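PDB 4L07: hydrolase, isochorismatase family from Pseudomonas putida, which hydrolyses the amide bond of maleamate, as a maleamate amidase of the isochorismatase-like hydrolase family. Local coordinates for the interface of chains A and B. Sequence-based numbering; all coordinates share one arbitrary frame. Chains: chain A/B, Hydrolase, isochorismatase family.

Contact 1: the interface of chains A and B. Residues chain A 39-40, 86, 89, 145, 173-174; chain B 6-7, 10, 12, 189.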
loop_
_atom_site.group_PDB
_atom_site.type_symbol
_atom_site.label_atom_id
_atom_site.label_comp_id
_atom_site.label_asym_id
_atom_site.label_seq_id
_atom_site.Cartn_x
_atom_site.Cartn_y
_atom_site.Cartn_z
ATOM N N PRO A 39 -2.488 -18.536 25.049
ATOM C CA PRO A 39 -3.244 -17.393 25.583
ATOM C C PRO A 39 -4.054 -16.624 24.537
ATOM O O PRO A 39 -5.081 -16.038 24.874
ATOM C CB PRO A 39 -2.153 -16.482 26.157
ATOM C CG PRO A 39 -0.988 -17.365 26.417
ATOM C CD PRO A 39 -1.066 -18.499 25.441
ATOM N N THR A 40 -3.594 -16.621 23.287
ATOM C CA THR A 40 -4.244 -15.848 22.224
ATOM C C THR A 40 -5.378 -16.594 21.519
ATOM O O THR A 40 -6.033 -16.048 20.633
ATOM C CB THR A 40 -3.221 -15.356 21.181
ATOM O OG1 THR A 40 -2.366 -16.445 20.801
ATOM C CG2 THR A 40 -2.380 -14.212 21.754
ATOM N N SER A 86 -1.129 -4.969 21.583
ATOM C CA SER A 86 -1.475 -6.368 21.564
ATOM C C SER A 86 -0.228 -7.239 21.785
ATOM O O SER A 86 0.274 -7.856 20.877
ATOM C CB SER A 86 -2.212 -6.687 20.261
ATOM O OG SER A 86 -3.348 -5.861 20.076
ATOM N N MET A 89 0.581 -11.053 20.872
ATOM C CA MET A 89 0.961 -11.379 19.505
ATOM C C MET A 89 2.460 -11.634 19.335
ATOM O O MET A 89 2.875 -12.275 18.370
ATOM C CB MET A 89 0.492 -10.277 18.546
ATOM C CG MET A 89 -1.006 -10.021 18.612
ATOM S SD MET A 89 -1.993 -11.423 18.065
ATOM C CE MET A 89 -3.638 -10.796 18.400
ATOM N N THR A 145 -9.710 -13.368 14.473
ATOM C CA THR A 145 -11.014 -13.330 15.131
ATOM C C THR A 145 -11.924 -12.378 14.376
ATOM O O THR A 145 -11.459 -11.472 13.675
ATOM C CB THR A 145 -10.915 -12.854 16.596
ATOM O OG1 THR A 145 -10.401 -11.510 16.637
ATOM C CG2 THR A 145 -10.004 -13.773 17.398
ATOM N N ASP A 173 -14.402 -15.864 17.492
ATOM C CA ASP A 173 -13.920 -14.758 18.312
ATOM C C ASP A 173 -13.824 -15.150 19.790
ATOM O O ASP A 173 -14.275 -16.242 20.190
ATOM C CB ASP A 173 -14.821 -13.528 18.125
ATOM C CG ASP A 173 -14.069 -12.217 18.309
ATOM O OD1 ASP A 173 -13.081 -12.189 19.075
ATOM O OD2 ASP A 173 -14.471 -11.209 17.685
ATOM N N ARG A 174 -13.233 -14.259 20.584
ATOM C CA ARG A 174 -12.995 -14.467 22.016
ATOM C C ARG A 174 -14.226 -14.230 22.865
ATOM O O ARG A 174 -14.295 -14.700 23.998
ATOM C CB ARG A 174 -11.881 -13.544 22.508
ATOM C CG ARG A 174 -10.543 -13.892 21.909
ATOM C CD ARG A 174 -9.420 -12.975 22.340
ATOM N NE ARG A 174 -8.215 -13.378 21.629
ATOM C CZ ARG A 174 -7.837 -12.889 20.452
ATOM N NH1 ARG A 174 -8.559 -11.942 19.855
ATOM N NH2 ARG A 174 -6.733 -13.349 19.875
ATOM N N VAL B 6 -9.984 -13.105 29.801
ATOM C CA VAL B 6 -9.569 -13.625 28.482
ATOM C C VAL B 6 -8.717 -12.592 27.724
ATOM O O VAL B 6 -7.637 -12.916 27.222
ATOM C CB VAL B 6 -10.777 -14.052 27.610
ATOM C CG1 VAL B 6 -10.343 -14.408 26.193
ATOM C CG2 VAL B 6 -11.512 -15.235 28.231
ATOM N N TYR B 7 -9.192 -11.353 27.654
ATOM C CA TYR B 7 -8.435 -10.308 26.951
ATOM C C TYR B 7 -7.123 -9.976 27.668
ATOM O O TYR B 7 -6.100 -9.744 27.016
ATOM C CB TYR B 7 -9.292 -9.053 26.730
ATOM C CG TYR B 7 -10.170 -9.118 25.495
ATOM C CD1 TYR B 7 -9.895 -8.321 24.377
ATOM C CD2 TYR B 7 -11.267 -9.983 25.433
ATOM C CE1 TYR B 7 -10.695 -8.376 23.244
ATOM C CE2 TYR B 7 -12.068 -10.047 24.303
ATOM C CZ TYR B 7 -11.779 -9.237 23.212
ATOM O OH TYR B 7 -12.569 -9.292 22.092
ATOM N N ALA B 10 -4.675 -12.842 26.959
ATOM C CA ALA B 10 -4.287 -12.769 25.551
ATOM C C ALA B 10 -3.325 -11.621 25.260
ATOM O O ALA B 10 -2.841 -11.488 24.131
ATOM C CB ALA B 10 -5.524 -12.672 24.666
ATOM N N PHE B 12 -3.838 -8.219 25.571
ATOM C CA PHE B 12 -4.459 -6.973 25.081
ATOM C C PHE B 12 -4.565 -5.885 26.153
ATOM O O PHE B 12 -4.447 -6.157 27.351
ATOM C CB PHE B 12 -5.868 -7.249 24.543
ATOM C CG PHE B 12 -5.903 -8.112 23.316
ATOM C CD1 PHE B 12 -5.373 -7.662 22.104
ATOM C CD2 PHE B 12 -6.522 -9.352 23.351
ATOM C CE1 PHE B 12 -5.427 -8.459 20.966
ATOM C CE2 PHE B 12 -6.576 -10.160 22.220
ATOM C CZ PHE B 12 -6.034 -9.714 21.023
ATOM N N LYS B 189 -6.874 -3.391 21.344
ATOM C CA LYS B 189 -5.982 -3.931 20.314
ATOM C C LYS B 189 -5.117 -2.931 19.553
ATOM O O LYS B 189 -4.085 -3.323 19.012
ATOM C CB LYS B 189 -6.781 -4.768 19.302
ATOM C CG LYS B 189 -7.637 -5.868 19.916
ATOM C CD LYS B 189 -8.150 -6.845 18.867
ATOM C CE LYS B 189 -9.081 -7.894 19.482
ATOM N NZ LYS B 189 -9.746 -8.710 18.418
HETATM O O HOH W 1 -11.096 -10.549 19.996
HETATM O O HOH W 2 -6.845 -15.569 26.960
#

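Contact 2: the interface of chains A and B. Residues chain A 12, 158, 188-190; chain B 82, 85-86, 119, 148.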
loop_
_atom_site.group_PDB
_atom_site.type_symbol
_atom_site.label_atom_id
_atom_site.label_comp_id
_atom_site.label_asym_id
_atom_site.label_seq_id
_atom_site.Cartn_x
_atom_site.Cartn_y
_atom_site.Cartn_z
ATOM N N PHE A 12 -26.906 2.436 3.757
ATOM C CA PHE A 12 -26.161 1.229 4.145
ATOM C C PHE A 12 -26.984 -0.047 3.971
ATOM O O PHE A 12 -28.200 0.006 3.791
ATOM C CB PHE A 12 -25.702 1.331 5.604
ATOM C CG PHE A 12 -24.633 2.364 5.847
ATOM C CD1 PHE A 12 -23.375 2.250 5.253
ATOM C CD2 PHE A 12 -24.873 3.430 6.706
ATOM C CE1 PHE A 12 -22.385 3.198 5.500
ATOM C CE2 PHE A 12 -23.888 4.380 6.958
ATOM C CZ PHE A 12 -22.642 4.263 6.353
ATOM N N VAL A 158 -12.864 -4.966 0.414
ATOM C CA VAL A 158 -13.795 -4.099 -0.332
ATOM C C VAL A 158 -13.081 -2.832 -0.802
ATOM O O VAL A 158 -13.272 -2.388 -1.939
ATOM C CB VAL A 158 -15.066 -3.736 0.456
ATOM C CG1 VAL A 158 -16.210 -3.427 -0.505
ATOM C CG2 VAL A 158 -15.474 -4.881 1.362
ATOM N N GLN A 188 -23.669 -3.818 7.289
ATOM C CA GLN A 188 -24.098 -2.470 6.948
ATOM C C GLN A 188 -23.207 -1.812 5.896
ATOM O O GLN A 188 -23.715 -1.204 4.948
ATOM C CB GLN A 188 -24.179 -1.589 8.204
ATOM C CG GLN A 188 -25.292 -1.989 9.171
ATOM C CD GLN A 188 -26.658 -2.061 8.501
ATOM O OE1 GLN A 188 -27.426 -2.997 8.732
ATOM N NE2 GLN A 188 -26.959 -1.086 7.653
ATOM N N LYS A 189 -21.891 -1.964 6.044
ATOM C CA LYS A 189 -20.944 -1.100 5.321
ATOM C C LYS A 189 -19.997 -1.776 4.338
ATOM O O LYS A 189 -19.522 -1.127 3.399
ATOM C CB LYS A 189 -20.104 -0.285 6.312
ATOM C CG LYS A 189 -20.920 0.534 7.302
ATOM C CD LYS A 189 -20.025 1.453 8.123
ATOM C CE LYS A 189 -20.830 2.201 9.181
ATOM N NZ LYS A 189 -19.956 3.007 10.078
ATOM N N TYR A 190 -19.697 -3.054 4.550
ATOM C CA TYR A 190 -18.530 -3.658 3.886
ATOM C C TYR A 190 -18.773 -4.912 3.059
ATOM O O TYR A 190 -18.123 -5.106 2.039
ATOM C CB TYR A 190 -17.402 -3.908 4.897
ATOM C CG TYR A 190 -17.041 -2.685 5.712
ATOM C CD1 TYR A 190 -16.607 -1.506 5.097
ATOM C CD2 TYR A 190 -17.160 -2.700 7.100
ATOM C CE1 TYR A 190 -16.290 -0.380 5.851
ATOM C CE2 TYR A 190 -16.844 -1.583 7.856
ATOM C CZ TYR A 190 -16.411 -0.430 7.231
ATOM O OH TYR A 190 -16.104 0.681 7.992
ATOM N N TRP B 82 -17.161 -0.742 -2.646
ATOM C CA TRP B 82 -17.615 -0.183 -1.371
ATOM C C TRP B 82 -18.894 0.585 -1.563
ATOM O O TRP B 82 -19.771 0.565 -0.704
ATOM C CB TRP B 82 -16.550 0.678 -0.690
ATOM C CG TRP B 82 -16.964 1.134 0.692
ATOM C CD1 TRP B 82 -17.434 0.345 1.748
ATOM C CD2 TRP B 82 -16.958 2.502 1.216
ATOM N NE1 TRP B 82 -17.708 1.114 2.850
ATOM C CE2 TRP B 82 -17.449 2.417 2.598
ATOM C CE3 TRP B 82 -16.609 3.747 0.698
ATOM C CZ2 TRP B 82 -17.577 3.540 3.404
ATOM C CZ3 TRP B 82 -16.747 4.874 1.521
ATOM C CH2 TRP B 82 -17.217 4.770 2.841
ATOM N N LYS B 85 -22.247 -1.463 -1.396
ATOM C CA LYS B 85 -22.711 -1.710 -0.027
ATOM C C LYS B 85 -23.169 -0.425 0.662
ATOM O O LYS B 85 -24.251 -0.377 1.260
ATOM C CB LYS B 85 -21.584 -2.339 0.803
ATOM C CG LYS B 85 -21.703 -3.835 0.992
ATOM C CD LYS B 85 -22.673 -4.122 2.129
ATOM C CE LYS B 85 -23.369 -5.436 1.900
ATOM N NZ LYS B 85 -24.431 -5.654 2.909
ATOM N N SER B 86 -22.361 0.619 0.535
ATOM C CA SER B 86 -22.622 1.866 1.226
ATOM C C SER B 86 -22.886 2.902 0.164
ATOM O O SER B 86 -22.087 3.787 -0.088
ATOM C CB SER B 86 -21.404 2.297 2.045
ATOM O OG SER B 86 -21.053 1.361 3.036
ATOM N N ALA B 119 -12.705 3.809 3.607
ATOM C CA ALA B 119 -12.902 4.088 5.022
ATOM C C ALA B 119 -11.628 4.584 5.706
ATOM O O ALA B 119 -11.614 5.652 6.318
ATOM C CB ALA B 119 -13.440 2.851 5.729
ATOM N N GLY B 148 -16.686 3.491 11.734
ATOM C CA GLY B 148 -16.405 3.400 10.305
ATOM C C GLY B 148 -15.007 3.895 9.988
ATOM O O GLY B 148 -14.009 3.219 10.287
HETATM O O HOH W 3 -14.389 -0.042 -3.114
HETATM O O HOH W 4 -14.265 0.353 9.896
#

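Contact 1: the interface of chains A and B
A:Asp173 and A:Arg174 meet B:Tyr7 and B:Lys189 on one bridging water between two copies of this isochorismatase-family hydrolase. Its bond to the carboxylate OD1 of A:Asp173 is 2.7 Å from the water oxygen; it also meets the guanidinium NH1 of A:Arg174, the phenol OH of B:Tyr7 and the side-chain amine NZ of B:Lys189. With NZ of B:Lys189 3.7 Å from NH1 of A:Arg174, the nearby carboxylate is likely to ease the repulsion of two probably basic groups. A:Arg174 reaches this water with its chain extended from CG to NE, and the water lies at the edge of the guanidinium plane.

Across the interface A:Arg174 and B:Phe12 come tip to tip. CE2 on the ring rim lies 3.4 Å above the centre of the guanidinium, whose plane is turned 73° from the ring, so a ring edge faces the flat guanidinium. On the other branch, NH2 of A:Arg174 donates to the carbonyl O of A:Thr40 at 2.9 Å, which helps fix the group's rotation. An alanine at A:Arg174 would probably leave the rim of B:Phe12 without its flat partner and the A:Thr40 carbonyl without this donor.

Further round the rim of B:Phe12, CZ is met by the methyl CE of A:Met89 at 3.7 Å, and the CD1–CE1 edge by the hydroxyl OG of A:Ser86, in the ring plane. That hydroxyl donates to the backbone O of B:Lys189 at 2.8 Å, tilted 16° from the carbonyl plane. Nearer the N-terminal helix 3-9 of chain B, B:Ala10 sets its methyl CB 3.4 Å from O of A:Pro39, and a second water joins this oxygen to the carbonyl O of B:Val6.

Contact 2: the interface of chains A and B
The indole of B:Trp82 is swung out with CG anti to its backbone N (chi1 -174°), while the ring of A:Tyr190 has CG anti to its carbonyl carbon (chi1 -52°); the two side chains then lie side by side, pointing the same way. CD1 of the phenol ring comes to 3.6 Å from NE1 of the indole. Within its own chain, CB of A:Lys189 sits 3.6 Å above the phenol ring centre, on the same face that the indole edge approaches.

B:Ser86, A:Lys189 and A:Phe12 form the chain-exchanged twin of the group in contact 1. Here OG of B:Ser86 lies in the carbonyl plane of A:Lys189 and donates onto a lone pair of its backbone O at 2.9 Å. NE1 of B:Trp82 is also close to this oxygen, but its N-H points away from it.

Two waters extend the contact. One joins the backbone N of B:Trp82, with 161° at the hydrogen, to the carbonyl O of A:Val158, whose methyl CG1 packs 3.6 Å from CA of B:Trp82. The other links the phenol OH of A:Tyr190, at 2.7 Å from OH to the water, to O of B:Gly148.

Helix 82-85 of chain B thus fits against the C-terminal ends of helices 146-159 and 176-189 of chain A, and B:Gly148 lies near the start of chain B's own helix 146-159, directly before the cysteine expected to be the family nucleophile.

About 26 Å separates the C-alpha centres of contact 1 and contact 2, which lie in one two-fold interface and draw partly on the same residues with the chains exchanged. Lys189 at the end of helix 176-189, Ser86 after helix 82-85, and Phe12 take part in both, and helix 146-159 enters contact 2 from both chains. Each chain therefore offers both its N-terminal segment and the region around helix 82-85 to its partner. The deposited assembly holds four copies; if this reciprocal pairing near the probable catalytic cysteine persists in solution, it may help shape the active sites.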